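Local coordinates for apolipophorin-3b (Locusta migratoria, PDB 1AEP), which helps load diacylglycerol into lipophorin, the hemolymph lipoprotein, by covering its expanding hydrophobic surface, and so supports lipid transport during insect flight, at residues Q13-I18 / Q111-A116. Sequence-based numbering, arbitrary orientation.
Sequences QLNHTI and QWQDIA
L14 on helix 7-25 packs against W112 on helix 94-121, an apolar helix-to-helix contact inside the five-helix bundle of the soluble, monomeric apolipophorin, and the side-chain amides of N15 and Q113 meet beside it. Segment 13-18 lies mid-helix; segment 111-116 lies in the C-terminal half of its helix. The backbones come closest at L14 and W112, whose CA atoms are 8.4 Å apart, and N15 and Q113 are spaced alike.

L14 reaches the indole with one methyl. Its CD1 sits over a face of the five-membered ring of W112, 4.1 Å from the ring centroid and 15° off the normal. This is a CH-pi contact. Relative to the whole indole the methyl is off-centre, nearest to W112 CG at 4.0 Å. Both residues are buried. F77 of helix 69-83 meets the W112 ring edge-to-face; A138 and T141 of helix 131-154 and V11 of helix 7-25 also touch this side chain.

N15 and Q113 are partly exposed. N15 ND2 lies 3.0 Å from Q113 OE1, with the two amide planes 18° apart. N15 CG is anti to the backbone N (chi1 164°), and the extended Q113 chain carries OE1 to N15 ND2.

The contact is small, 145 Å² in all. With L14 and W112 buried and N15 and Q113 partly exposed, it passes from an apolar interior to a polar margin, as expected of amphipathic helices. This is consistent with the family model in which the bundle opens on lipid binding; L14 and W112 would then probably face lipid.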
loop_
_atom_site.group_PDB
_atom_site.type_symbol
_atom_site.label_atom_id
_atom_site.label_comp_id
_atom_site.label_asym_id
_atom_site.label_seq_id
_atom_site.Cartn_x
_atom_site.Cartn_y
_atom_site.Cartn_z
ATOM N N GLN A 13 -0.114 6.441 -10.684
ATOM C CA GLN A 13 -1.494 6.522 -10.345
ATOM C C GLN A 13 -1.723 6.126 -8.890
ATOM O O GLN A 13 -2.594 6.638 -8.200
ATOM C CB GLN A 13 -2.165 5.590 -11.339
ATOM C CG GLN A 13 -2.738 6.274 -12.591
ATOM C CD GLN A 13 -3.599 5.306 -13.388
ATOM O OE1 GLN A 13 -4.719 4.971 -12.993
ATOM N NE2 GLN A 13 -3.080 4.826 -14.500
ATOM N N LEU A 14 -0.899 5.210 -8.424
ATOM C CA LEU A 14 -0.945 4.751 -7.056
ATOM C C LEU A 14 -0.641 5.889 -6.091
ATOM O O LEU A 14 -1.331 6.119 -5.092
ATOM C CB LEU A 14 0.244 3.831 -6.966
ATOM C CG LEU A 14 0.066 2.669 -6.052
ATOM C CD1 LEU A 14 0.805 1.526 -6.689
ATOM C CD2 LEU A 14 0.749 3.039 -4.795
ATOM N N ASN A 15 0.424 6.596 -6.427
ATOM C CA ASN A 15 0.927 7.711 -5.666
ATOM C C ASN A 15 -0.117 8.784 -5.473
ATOM O O ASN A 15 -0.348 9.284 -4.367
ATOM C CB ASN A 15 2.168 8.219 -6.434
ATOM C CG ASN A 15 2.702 9.601 -6.081
ATOM O OD1 ASN A 15 2.096 10.631 -6.414
ATOM N ND2 ASN A 15 3.884 9.641 -5.430
ATOM N N HIS A 16 -0.735 9.161 -6.561
ATOM C CA HIS A 16 -1.730 10.181 -6.436
ATOM C C HIS A 16 -2.796 9.710 -5.476
ATOM O O HIS A 16 -3.201 10.423 -4.553
ATOM C CB HIS A 16 -2.318 10.460 -7.800
ATOM C CG HIS A 16 -3.278 11.624 -7.817
ATOM N ND1 HIS A 16 -4.602 11.472 -8.236
ATOM C CD2 HIS A 16 -3.104 12.935 -7.455
ATOM C CE1 HIS A 16 -5.190 12.666 -8.136
ATOM N NE2 HIS A 16 -4.311 13.562 -7.679
ATOM N N THR A 17 -3.234 8.494 -5.726
ATOM C CA THR A 17 -4.250 7.898 -4.894
ATOM C C THR A 17 -3.835 8.024 -3.444
ATOM O O THR A 17 -4.486 8.691 -2.649
ATOM C CB THR A 17 -4.533 6.415 -5.276
ATOM O OG1 THR A 17 -5.016 6.347 -6.582
ATOM C CG2 THR A 17 -5.537 5.756 -4.323
ATOM N N ILE A 18 -2.724 7.398 -3.124
ATOM C CA ILE A 18 -2.221 7.434 -1.757
ATOM C C ILE A 18 -2.141 8.833 -1.150
ATOM O O ILE A 18 -2.567 9.049 -0.014
ATOM C CB ILE A 18 -0.870 6.744 -1.645
ATOM C CG1 ILE A 18 -0.968 5.286 -2.111
ATOM C CG2 ILE A 18 -0.364 6.851 -0.238
ATOM C CD1 ILE A 18 0.165 4.412 -1.608
ATOM N N GLN A 111 8.016 2.418 -1.596
ATOM C CA GLN A 111 8.480 1.108 -1.965
ATOM C C GLN A 111 8.051 0.730 -3.386
ATOM O O GLN A 111 8.749 -0.006 -4.084
ATOM C CB GLN A 111 7.952 0.149 -0.943
ATOM C CG GLN A 111 9.042 -0.231 0.044
ATOM C CD GLN A 111 8.479 -0.487 1.420
ATOM O OE1 GLN A 111 8.762 0.219 2.396
ATOM N NE2 GLN A 111 7.629 -1.508 1.484
ATOM N N TRP A 112 6.893 1.250 -3.803
ATOM C CA TRP A 112 6.383 1.031 -5.130
ATOM C C TRP A 112 7.200 1.824 -6.123
ATOM O O TRP A 112 7.536 1.328 -7.190
ATOM C CB TRP A 112 4.907 1.360 -5.251
ATOM C CG TRP A 112 4.170 0.083 -5.082
ATOM C CD1 TRP A 112 3.437 -0.277 -4.008
ATOM C CD2 TRP A 112 4.155 -1.029 -5.996
ATOM N NE1 TRP A 112 2.966 -1.547 -4.181
ATOM C CE2 TRP A 112 3.352 -2.030 -5.402
ATOM C CE3 TRP A 112 4.681 -1.272 -7.281
ATOM C CZ2 TRP A 112 3.096 -3.278 -6.018
ATOM C CZ3 TRP A 112 4.462 -2.497 -7.871
ATOM C CH2 TRP A 112 3.680 -3.497 -7.257
ATOM N N GLN A 113 7.544 3.046 -5.744
ATOM C CA GLN A 113 8.355 3.869 -6.607
ATOM C C GLN A 113 9.720 3.230 -6.820
ATOM O O GLN A 113 10.185 3.111 -7.941
ATOM C CB GLN A 113 8.501 5.266 -6.037
ATOM C CG GLN A 113 7.134 5.941 -5.871
ATOM C CD GLN A 113 7.203 7.430 -5.562
ATOM O OE1 GLN A 113 6.486 8.245 -6.184
ATOM N NE2 GLN A 113 8.052 7.788 -4.586
ATOM N N ASP A 114 10.354 2.792 -5.727
ATOM C CA ASP A 114 11.659 2.121 -5.766
ATOM C C ASP A 114 11.689 1.001 -6.802
ATOM O O ASP A 114 12.486 1.008 -7.729
ATOM C CB ASP A 114 11.864 1.360 -4.471
ATOM C CG ASP A 114 12.915 1.968 -3.632
ATOM O OD1 ASP A 114 13.044 3.167 -3.510
ATOM O OD2 ASP A 114 13.674 1.058 -3.035
ATOM N N ILE A 115 10.838 -0.016 -6.599
ATOM C CA ILE A 115 10.752 -1.123 -7.519
ATOM C C ILE A 115 10.437 -0.706 -8.947
ATOM O O ILE A 115 10.886 -1.333 -9.894
ATOM C CB ILE A 115 9.714 -2.096 -7.074
ATOM C CG1 ILE A 115 10.228 -3.475 -7.416
ATOM C CG2 ILE A 115 8.426 -1.806 -7.811
ATOM C CD1 ILE A 115 10.986 -4.059 -6.236
ATOM N N ALA A 116 9.637 0.350 -9.135
ATOM C CA ALA A 116 9.287 0.793 -10.478
ATOM C C ALA A 116 10.515 1.284 -11.228
ATOM O O ALA A 116 10.782 0.914 -12.368
ATOM C CB ALA A 116 8.286 1.929 -10.412
#